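PDB 4H5G: amino acid ABC superfamily ATP binding cassette transporter, binding protein from Streptococcus pneumoniae, which binds L-arginine and probably delivers it to an ABC transporter for import, as solute-binding proteins of family 3 do. Local coordinates for residues 133-136 / 137-141; 115-118 / 119-122; 176-179 / 180-184; 153-156 / 157-161. One frame throughout, in Å; residues are numbered along the deposited sequence. Where two conformers were deposited one is given.

Contact 1: residues 133-136 / 137-141; sequences VPES and MVKEQ. With ARG (arginine), chain L.
Val133 and Met137 stand one turn apart on helix 133-141, joined by a backbone hydrogen bond and by their side chains. Met137 N donates to Val133 O at 2.9 Å, and the methionine chain then runs back past that same carbonyl. Its CB lies 3.5 Å from Val133 O; chi1 of -70° puts CG beside its own backbone N and brings it to 3.2 Å from that oxygen. SD goes on to meet Val133 CG1 at 3.8 Å, the two side chains passing at a slant. A bend at chi3 (70°) then turns the terminal CE off from the valine. Outside the helix the methionine packs on Ile103, His169 and Leu192.

Elsewhere on the helix, Glu135 and Lys139 extend side by side, and Glu135 OE1 to Lys139 NZ, at 3.9 Å, is a long salt bridge. The carboxylate has firmer partners: Ser149 holds OE1, and the backbone N of Gly131 holds OE2.

The first turn faces the ligand pocket. Val133 N donates to OXT of the bound arginine at 2.8 Å, nearly straight (165°), while Pro134 CD packs 3.7 Å from the ligand CA. Within the beta-alpha-beta unit of strands 125-129 and 146-150, the helix thus offers its N-terminal end to a carboxylate. The partial positive charge of that end probably strengthens the grip on the amino acid's anionic group.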
loop_
_atom_site.group_PDB
_atom_site.type_symbol
_atom_site.label_atom_id
_atom_site.label_comp_id
_atom_site.label_asym_id
_atom_site.label_seq_id
_atom_site.Cartn_x
_atom_site.Cartn_y
_atom_site.Cartn_z
ATOM N N VAL A 133 3.794 3.447 -7.957
ATOM C CA VAL A 133 4.167 4.860 -8.020
ATOM C C VAL A 133 5.624 5.119 -7.599
ATOM O O VAL A 133 6.344 5.807 -8.319
ATOM C CB VAL A 133 3.144 5.765 -7.267
ATOM C CG1 VAL A 133 3.634 7.219 -7.184
ATOM C CG2 VAL A 133 1.781 5.691 -7.964
ATOM N N PRO A 134 6.078 4.567 -6.455
ATOM C CA PRO A 134 7.497 4.771 -6.115
ATOM C C PRO A 134 8.461 4.261 -7.193
ATOM O O PRO A 134 9.532 4.838 -7.379
ATOM C CB PRO A 134 7.666 3.976 -4.816
ATOM C CG PRO A 134 6.304 3.990 -4.202
ATOM C CD PRO A 134 5.344 3.896 -5.364
ATOM N N GLU A 135 8.077 3.198 -7.900
ATOM C CA GLU A 135 8.883 2.709 -9.018
ATOM C C GLU A 135 8.907 3.717 -10.163
ATOM O O GLU A 135 9.977 4.064 -10.692
ATOM C CB GLU A 135 8.352 1.361 -9.523
ATOM C CG GLU A 135 9.140 0.800 -10.704
ATOM C CD GLU A 135 8.430 -0.367 -11.386
ATOM O OE1 GLU A 135 9.112 -1.323 -11.824
ATOM O OE2 GLU A 135 7.185 -0.325 -11.491
ATOM N N SER A 136 7.723 4.198 -10.531
ATOM C CA SER A 136 7.587 5.158 -11.629
ATOM C C SER A 136 8.378 6.426 -11.352
ATOM O O SER A 136 9.007 6.988 -12.245
ATOM C CB SER A 136 6.115 5.512 -11.859
ATOM O OG SER A 136 5.377 4.395 -12.310
ATOM N N MET A 137 8.325 6.876 -10.106
ATOM C CA MET A 137 9.007 8.102 -9.695
ATOM C C MET A 137 10.510 7.991 -9.885
ATOM O O MET A 137 11.161 8.925 -10.351
ATOM C CB MET A 137 8.670 8.417 -8.230
ATOM C CG MET A 137 7.227 8.843 -8.036
ATOM S SD MET A 137 6.834 8.999 -6.290
ATOM C CE MET A 137 7.805 10.451 -5.866
ATOM N N VAL A 138 11.072 6.842 -9.533
ATOM C CA VAL A 138 12.508 6.649 -9.733
ATOM C C VAL A 138 12.858 6.656 -11.223
ATOM O O VAL A 138 13.819 7.307 -11.639
ATOM C CB VAL A 138 13.007 5.351 -9.073
ATOM C CG1 VAL A 138 14.479 5.111 -9.433
ATOM C CG2 VAL A 138 12.853 5.429 -7.551
ATOM N N LYS A 139 12.073 5.938 -12.024
ATOM C CA LYS A 139 12.304 5.898 -13.474
ATOM C C LYS A 139 12.253 7.280 -14.103
ATOM O O LYS A 139 13.029 7.580 -15.014
ATOM C CB LYS A 139 11.284 4.993 -14.176
ATOM C CG LYS A 139 11.455 3.507 -13.906
ATOM C CD LYS A 139 10.504 2.684 -14.773
ATOM C CE LYS A 139 10.608 1.194 -14.471
ATOM N NZ LYS A 139 9.604 0.406 -15.248
ATOM N N GLU A 140 11.342 8.115 -13.613
ATOM C CA GLU A 140 11.151 9.459 -14.162
ATOM C C GLU A 140 12.159 10.479 -13.658
ATOM O O GLU A 140 12.680 11.278 -14.431
ATOM C CB GLU A 140 9.762 9.988 -13.811
ATOM C CG GLU A 140 8.605 9.327 -14.496
ATOM C CD GLU A 140 7.345 10.150 -14.328
ATOM O OE1 GLU A 140 7.400 11.366 -14.607
ATOM O OE2 GLU A 140 6.315 9.599 -13.891
ATOM N N GLN A 141 12.409 10.465 -12.353
ATOM C CA GLN A 141 13.185 11.531 -11.729
ATOM C C GLN A 141 14.648 11.153 -11.555
ATOM O O GLN A 141 15.508 12.015 -11.421
ATOM C CB GLN A 141 12.557 11.943 -10.392
ATOM C CG GLN A 141 11.102 12.393 -10.511
ATOM C CD GLN A 141 10.555 12.959 -9.212
ATOM O OE1 GLN A 141 11.261 13.651 -8.472
ATOM N NE2 GLN A 141 9.295 12.653 -8.922
HETATM N N ARG L . 1.225 3.459 -3.131
HETATM C CA ARG L . 1.981 2.759 -4.180
HETATM C C ARG L . 1.124 2.515 -5.402
HETATM O O ARG L . -0.115 2.568 -5.356
HETATM C CB ARG L . 2.542 1.427 -3.662
HETATM C CG ARG L . 1.517 0.521 -2.984
HETATM C CD ARG L . 2.101 -0.870 -2.697
HETATM N NE ARG L . 1.183 -1.688 -1.891
HETATM C CZ ARG L . 1.441 -2.916 -1.452
HETATM N NH1 ARG L . 0.541 -3.568 -0.718
HETATM N NH2 ARG L . 2.603 -3.488 -1.746
HETATM O OXT ARG L . 1.663 2.262 -6.483
#

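Contact 2: residues 115-118 / 119-122; sequences YKDL and TSLE
At Asp117 the backbone is extended (phi -137°, psi 175°), and from Leu118 onward it turns helical, bringing Ser120 back to the aspartate. This is an N-cap: Asp117 precedes helix 118-122 and accepts through its side chain from the backbone of the third helical residue, Asp117 OD1 lying 2.8 Å from Ser120 N. The donor comes from above the carboxylate plane. The torsion explains the reach, for Asp117 CG sits between its own backbone N and carbonyl carbon (chi1 70°), which folds the carboxylate over the start of the helix.

Ser120 adds its hydroxyl to the same corner. Its OG is 2.7 Å from Asp117 O and 3.0 Å from Asp117 OD1, two acceptors competing for one proton, so either bond may form. The second carboxylate oxygen, Asp117 OD2, rests 3.5 Å from Thr119 CB. One regular helical bond follows, Glu122 N to Leu118 O at 2.8 Å.

An apolar flank backs this polar end. Leu118 and Leu121 both pack against Val190, and their own branches approach at an angle. Leu121 also reaches Phe105, and Tyr115 reaches Val107, so the short helix and the loop before it are fastened to strand 103-108 of the sheet. Leu121 CD2 comes obliquely to the tyrosine ring, 3.8 Å from Tyr115 CD1. A polar neighbour lies at the ring edge, close to its plane: Ser120 O, 3.6 Å from Tyr115 CE1.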
loop_
_atom_site.group_PDB
_atom_site.type_symbol
_atom_site.label_atom_id
_atom_site.label_comp_id
_atom_site.label_asym_id
_atom_site.label_seq_id
_atom_site.Cartn_x
_atom_site.Cartn_y
_atom_site.Cartn_z
ATOM N N TYR A 115 23.232 9.747 1.920
ATOM C CA TYR A 115 22.212 10.001 0.903
ATOM C C TYR A 115 21.413 11.242 1.235
ATOM O O TYR A 115 20.248 11.162 1.610
ATOM C CB TYR A 115 21.308 8.774 0.740
ATOM C CG TYR A 115 22.091 7.606 0.197
ATOM C CD1 TYR A 115 22.765 7.722 -0.999
ATOM C CD2 TYR A 115 22.194 6.406 0.898
ATOM C CE1 TYR A 115 23.505 6.679 -1.513
ATOM C CE2 TYR A 115 22.937 5.346 0.396
ATOM C CZ TYR A 115 23.586 5.490 -0.811
ATOM O OH TYR A 115 24.342 4.466 -1.337
ATOM N N LYS A 116 22.060 12.392 1.096
ATOM C CA LYS A 116 21.418 13.659 1.424
ATOM C C LYS A 116 20.743 14.341 0.254
ATOM O O LYS A 116 19.879 15.188 0.455
ATOM C CB LYS A 116 22.414 14.613 2.072
ATOM C CG LYS A 116 22.626 14.306 3.527
ATOM C CD LYS A 116 22.997 15.542 4.302
ATOM C CE LYS A 116 24.293 15.303 5.010
ATOM N NZ LYS A 116 25.207 14.655 4.052
ATOM N N ASP A 117 21.137 13.991 -0.967
ATOM C CA ASP A 117 20.534 14.616 -2.143
ATOM C C ASP A 117 20.228 13.588 -3.215
ATOM O O ASP A 117 20.560 12.415 -3.068
ATOM C CB ASP A 117 21.423 15.742 -2.686
ATOM C CG ASP A 117 22.721 15.235 -3.321
ATOM O OD1 ASP A 117 23.104 14.058 -3.123
ATOM O OD2 ASP A 117 23.369 16.037 -4.019
ATOM N N LEU A 118 19.581 14.026 -4.286
ATOM C CA LEU A 118 19.254 13.116 -5.374
ATOM C C LEU A 118 20.490 12.676 -6.152
ATOM O O LEU A 118 20.538 11.555 -6.666
ATOM C CB LEU A 118 18.238 13.754 -6.315
ATOM C CG LEU A 118 16.892 14.073 -5.673
ATOM C CD1 LEU A 118 15.868 14.405 -6.745
ATOM C CD2 LEU A 118 16.434 12.908 -4.823
ATOM N N THR A 119 21.491 13.548 -6.243
ATOM C CA THR A 119 22.711 13.206 -6.968
ATOM C C THR A 119 23.383 11.995 -6.322
ATOM O O THR A 119 23.859 11.096 -7.008
ATOM C CB THR A 119 23.695 14.405 -7.060
ATOM O OG1 THR A 119 23.074 15.461 -7.807
ATOM C CG2 THR A 119 24.996 14.004 -7.749
ATOM N N SER A 120 23.385 11.949 -4.996
ATOM C CA SER A 120 23.972 10.806 -4.295
ATOM C C SER A 120 23.189 9.506 -4.552
ATOM O O SER A 120 23.789 8.442 -4.676
ATOM C CB SER A 120 24.093 11.085 -2.795
ATOM O OG SER A 120 22.827 11.202 -2.190
ATOM N N LEU A 121 21.862 9.594 -4.634
ATOM C CA LEU A 121 21.015 8.415 -4.883
ATOM C C LEU A 121 21.168 7.946 -6.312
ATOM O O LEU A 121 21.064 6.757 -6.612
ATOM C CB LEU A 121 19.546 8.737 -4.632
ATOM C CG LEU A 121 19.092 8.909 -3.194
ATOM C CD1 LEU A 121 17.659 9.399 -3.154
ATOM C CD2 LEU A 121 19.236 7.594 -2.434
ATOM N N GLU A 122 21.399 8.912 -7.191
ATOM C CA GLU A 122 21.577 8.673 -8.611
ATOM C C GLU A 122 22.707 7.689 -8.883
ATOM O O GLU A 122 22.687 6.968 -9.877
ATOM C CB GLU A 122 21.879 10.003 -9.290
ATOM C CG GLU A 122 21.473 10.107 -10.723
ATOM C CD GLU A 122 21.913 11.432 -11.312
ATOM O OE1 GLU A 122 23.075 11.832 -11.067
ATOM O OE2 GLU A 122 21.093 12.081 -11.993
#

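Contact 3: residues 176-179 / 180-184; sequences LSYA and AKNAG
Asn182 CG lies beside its own backbone N (chi1 -58°), a turn that swings the amide back to the carbonyl of Tyr178. Meanwhile Ser177 OG, opposite its backbone N at chi1 178°, points along the helix to the extended chain of Lys181. Asn182 ND2 donates to Tyr178 O at 2.9 Å and 163°. The bond is well formed on both partners: the oxygen is used in the carbonyl plane on a lone pair and lies almost in the plane of the amide. A weak bond reaches the same oxygen from Lys181 N. ND2 also rests at the edge of the tyrosine ring, 4.1 Å from Tyr178 CD1.

Ser177 and Lys181 meet more loosely. Lys181 CE lies 3.5 Å from Ser177 OG, and one water joins the two ends, 2.9 Å from Ser177 OG and accepting from Lys181 NZ at 3.2 Å. Leu238 O is a further acceptor for that ammonium group.

Asn182 is the first residue to abandon helical backbone angles. A side-chain amide serving a carbonyl of the final turn marks the C-terminal end of helix 172-181, where this type II periplasmic binding protein fold leads on to strand 185-187.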
loop_
_atom_site.group_PDB
_atom_site.type_symbol
_atom_site.label_atom_id
_atom_site.label_comp_id
_atom_site.label_asym_id
_atom_site.label_seq_id
_atom_site.Cartn_x
_atom_site.Cartn_y
_atom_site.Cartn_z
ATOM N N LEU A 176 8.918 3.867 7.699
ATOM C CA LEU A 176 8.972 4.149 9.139
ATOM C C LEU A 176 8.827 2.870 9.947
ATOM O O LEU A 176 9.502 2.678 10.963
ATOM C CB LEU A 176 7.866 5.130 9.528
ATOM C CG LEU A 176 8.073 6.583 9.120
ATOM C CD1 LEU A 176 6.803 7.391 9.380
ATOM C CD2 LEU A 176 9.264 7.186 9.863
ATOM N N SER A 177 7.945 1.986 9.489
ATOM C CA SER A 177 7.715 0.717 10.179
ATOM C C SER A 177 8.946 -0.183 10.117
ATOM O O SER A 177 9.359 -0.742 11.134
ATOM C CB SER A 177 6.494 0.005 9.589
ATOM O OG SER A 177 6.298 -1.248 10.216
ATOM N N TYR A 178 9.536 -0.320 8.928
ATOM C CA TYR A 178 10.766 -1.111 8.797
ATOM C C TYR A 178 11.846 -0.560 9.708
ATOM O O TYR A 178 12.560 -1.314 10.370
ATOM C CB TYR A 178 11.280 -1.098 7.356
ATOM C CG TYR A 178 10.603 -2.112 6.455
ATOM C CD1 TYR A 178 10.680 -3.472 6.727
ATOM C CD2 TYR A 178 9.911 -1.709 5.324
ATOM C CE1 TYR A 178 10.072 -4.407 5.896
ATOM C CE2 TYR A 178 9.296 -2.637 4.486
ATOM C CZ TYR A 178 9.385 -3.982 4.783
ATOM O OH TYR A 178 8.777 -4.896 3.948
ATOM N N ALA A 179 11.961 0.764 9.736
ATOM C CA ALA A 179 12.987 1.417 10.561
ATOM C C ALA A 179 12.721 1.204 12.052
ATOM O O ALA A 179 13.652 1.029 12.844
ATOM C CB ALA A 179 13.079 2.894 10.232
ATOM N N ALA A 180 11.447 1.213 12.425
ATOM C CA ALA A 180 11.059 1.083 13.833
ATOM C C ALA A 180 11.233 -0.340 14.357
ATOM O O ALA A 180 11.398 -0.548 15.557
ATOM C CB ALA A 180 9.628 1.558 14.029
ATOM N N LYS A 181 11.199 -1.316 13.455
ATOM C CA LYS A 181 11.219 -2.721 13.853
ATOM C C LYS A 181 12.551 -3.408 13.563
ATOM O O LYS A 181 12.753 -4.551 13.963
ATOM C CB LYS A 181 10.075 -3.488 13.175
ATOM C CG LYS A 181 8.682 -3.004 13.575
ATOM C CD LYS A 181 7.593 -3.851 12.923
ATOM C CE LYS A 181 6.213 -3.214 13.079
ATOM N NZ LYS A 181 5.154 -3.969 12.334
ATOM N N ASN A 182 13.453 -2.713 12.871
ATOM C CA ASN A 182 14.746 -3.303 12.508
ATOM C C ASN A 182 15.929 -2.392 12.810
ATOM O O ASN A 182 15.988 -1.255 12.342
ATOM C CB ASN A 182 14.747 -3.750 11.041
ATOM C CG ASN A 182 13.654 -4.753 10.748
ATOM O OD1 ASN A 182 13.842 -5.960 10.923
ATOM N ND2 ASN A 182 12.492 -4.259 10.321
ATOM N N ALA A 183 16.905 -2.921 13.548
ATOM C CA ALA A 183 18.025 -2.138 14.089
ATOM C C ALA A 183 18.856 -1.296 13.104
ATOM O O ALA A 183 19.185 -0.142 13.394
ATOM C CB ALA A 183 18.948 -3.048 14.906
ATOM N N GLY A 184 19.214 -1.877 11.963
ATOM C CA GLY A 184 20.193 -1.263 11.074
ATOM C C GLY A 184 19.642 -0.351 9.996
ATOM O O GLY A 184 20.383 0.101 9.125
HETATM O O HOH W 1 3.553 -1.420 11.165
#

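Contact 4: residues 153-156 / 157-161; sequences MGEA and VNELQ. With PEG (di(hydroxyethyl)ether), chain D.
Helix 153-162 starts beside the arginine site, and the nearest side-chain atom of Met153 is about 5 Å from the bound ligand. On the next turn Val157 is its partner: the two side chains touch lightly, Met153 SD lying 4.3 Å from Val157 CG2, and Val157 N donates to Met153 O at 3.0 Å. Asp21, whose OD1 bonds the arginine, takes the backbone N of Met153 on its OD2, so one carboxylate links the ligand to the first turn.

Next along the helix, two acids approach closely. Glu155 bends at chi2 (63°), carrying its carboxylate across to Glu159, and Glu155 OE2 stands 2.9 Å from Glu159 OE2. The carboxylate planes are 78° apart. Two full negative charges so near would be costly, so one of the pair may be protonated in the crystal. Glu155 OE2 also lies close to Glu159 CG.

In the type II binding-protein fold this helix packs on the sheet, Ala156 and Leu160 resting on Val168 of strand 167-171. A different side carries a di(hydroxyethyl)ether, probably from the crystallisation liquor. Its O4 lies 3.1 Å from Gly154 O and 3.1 Å from Asn158 OD1, with one proton for two acceptors. The Gly154 carbonyl is also held by Asn158 N at 2.9 Å. Farther along the ether, Gln161 OE1 comes to 3.5 Å from the PEG atom C2.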
loop_
_atom_site.group_PDB
_atom_site.type_symbol
_atom_site.label_atom_id
_atom_site.label_comp_id
_atom_site.label_asym_id
_atom_site.label_seq_id
_atom_site.Cartn_x
_atom_site.Cartn_y
_atom_site.Cartn_z
ATOM N N MET A 153 7.733 -6.462 -1.795
ATOM C CA MET A 153 8.467 -5.458 -1.009
ATOM C C MET A 153 9.416 -6.083 0.008
ATOM O O MET A 153 10.490 -5.539 0.270
ATOM C CB MET A 153 7.515 -4.470 -0.316
ATOM C CG MET A 153 8.252 -3.400 0.513
ATOM S SD MET A 153 9.467 -2.466 -0.454
ATOM C CE MET A 153 8.373 -1.529 -1.509
ATOM N N GLY A 154 9.027 -7.219 0.584
ATOM C CA GLY A 154 9.895 -7.920 1.529
ATOM C C GLY A 154 11.209 -8.325 0.891
ATOM O O GLY A 154 12.267 -8.279 1.532
ATOM N N GLU A 155 11.151 -8.721 -0.380
ATOM C CA GLU A 155 12.368 -9.100 -1.103
ATOM C C GLU A 155 13.255 -7.882 -1.356
ATOM O O GLU A 155 14.484 -7.974 -1.261
ATOM C CB GLU A 155 12.033 -9.829 -2.415
ATOM C CG GLU A 155 13.237 -10.097 -3.327
ATOM C CD GLU A 155 14.284 -11.027 -2.716
ATOM O OE1 GLU A 155 13.958 -11.781 -1.775
ATOM O OE2 GLU A 155 15.445 -11.009 -3.188
ATOM N N ALA A 156 12.639 -6.740 -1.651
ATOM C CA ALA A 156 13.414 -5.504 -1.823
ATOM C C ALA A 156 14.183 -5.195 -0.553
ATOM O O ALA A 156 15.374 -4.865 -0.592
ATOM C CB ALA A 156 12.508 -4.337 -2.205
ATOM N N VAL A 157 13.511 -5.313 0.584
ATOM C CA VAL A 157 14.165 -5.008 1.855
ATOM C C VAL A 157 15.221 -6.058 2.210
ATOM O O VAL A 157 16.269 -5.729 2.768
ATOM C CB VAL A 157 13.139 -4.803 2.989
ATOM C CG1 VAL A 157 13.852 -4.590 4.339
ATOM C CG2 VAL A 157 12.252 -3.615 2.672
ATOM N N ASN A 158 14.968 -7.320 1.870
ATOM C CA ASN A 158 16.008 -8.335 2.054
ATOM C C ASN A 158 17.255 -8.015 1.242
ATOM O O ASN A 158 18.373 -8.234 1.699
ATOM C CB ASN A 158 15.502 -9.738 1.698
ATOM C CG ASN A 158 14.606 -10.333 2.773
ATOM O OD1 ASN A 158 14.668 -9.948 3.944
ATOM N ND2 ASN A 158 13.768 -11.285 2.373
ATOM N N GLU A 159 17.068 -7.484 0.038
ATOM C CA GLU A 159 18.217 -7.133 -0.792
ATOM C C GLU A 159 18.970 -5.923 -0.237
ATOM O O GLU A 159 20.199 -5.862 -0.317
ATOM C CB GLU A 159 17.803 -6.943 -2.266
ATOM C CG GLU A 159 17.312 -8.251 -2.888
ATOM C CD GLU A 159 17.201 -8.191 -4.411
ATOM O OE1 GLU A 159 17.728 -7.236 -5.019
ATOM O OE2 GLU A 159 16.580 -9.104 -4.997
ATOM N N LEU A 160 18.233 -4.987 0.352
ATOM C CA LEU A 160 18.854 -3.864 1.071
ATOM C C LEU A 160 19.693 -4.384 2.240
ATOM O O LEU A 160 20.853 -4.008 2.408
ATOM C CB LEU A 160 17.774 -2.902 1.576
ATOM C CG LEU A 160 18.268 -1.820 2.543
ATOM C CD1 LEU A 160 19.214 -0.852 1.836
ATOM C CD2 LEU A 160 17.109 -1.057 3.191
ATOM N N GLN A 161 19.116 -5.269 3.044
ATOM C CA GLN A 161 19.865 -5.855 4.166
ATOM C C GLN A 161 21.103 -6.650 3.749
ATOM O O GLN A 161 22.092 -6.715 4.483
ATOM C CB GLN A 161 18.933 -6.703 5.033
ATOM C CG GLN A 161 17.817 -5.889 5.632
ATOM C CD GLN A 161 16.949 -6.688 6.560
ATOM O OE1 GLN A 161 16.211 -7.585 6.136
ATOM N NE2 GLN A 161 17.034 -6.376 7.846
HETATM C C1 PEG D . 14.177 -9.417 8.563
HETATM O O1 PEG D . 14.929 -9.899 9.589
HETATM C C2 PEG D . 13.701 -7.967 8.584
HETATM O O2 PEG D . 12.936 -7.477 7.549
HETATM C C3 PEG D . 12.736 -8.457 6.626
HETATM C C4 PEG D . 11.910 -8.177 5.359
HETATM O O4 PEG D . 11.711 -9.165 4.444
#

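How the contacts relate
From the N terminus the order is contact 2 (115-122), contact 1 (133-141), contact 4 (153-161) and contact 3 (176-184). Each is local, between neighbouring turns or at a helix end, and closes no long loop; they follow in series, none nesting or crossing. Contact 2 starts a short helix after strand 103-108; contact 1 lies between strands 125-129 and 146-150, and these two, about 5 Å apart at nearest atoms, both pack on strand 103-108 and Leu192. Contacts 3 and 4 alone touch, Tyr178 CZ lying 3.6 Å from Val157 CG2, which ties helix 172-181 to helix 153-162. Contact 1 bonds the arginine directly; contact 4 lies near it, linked through Asp21.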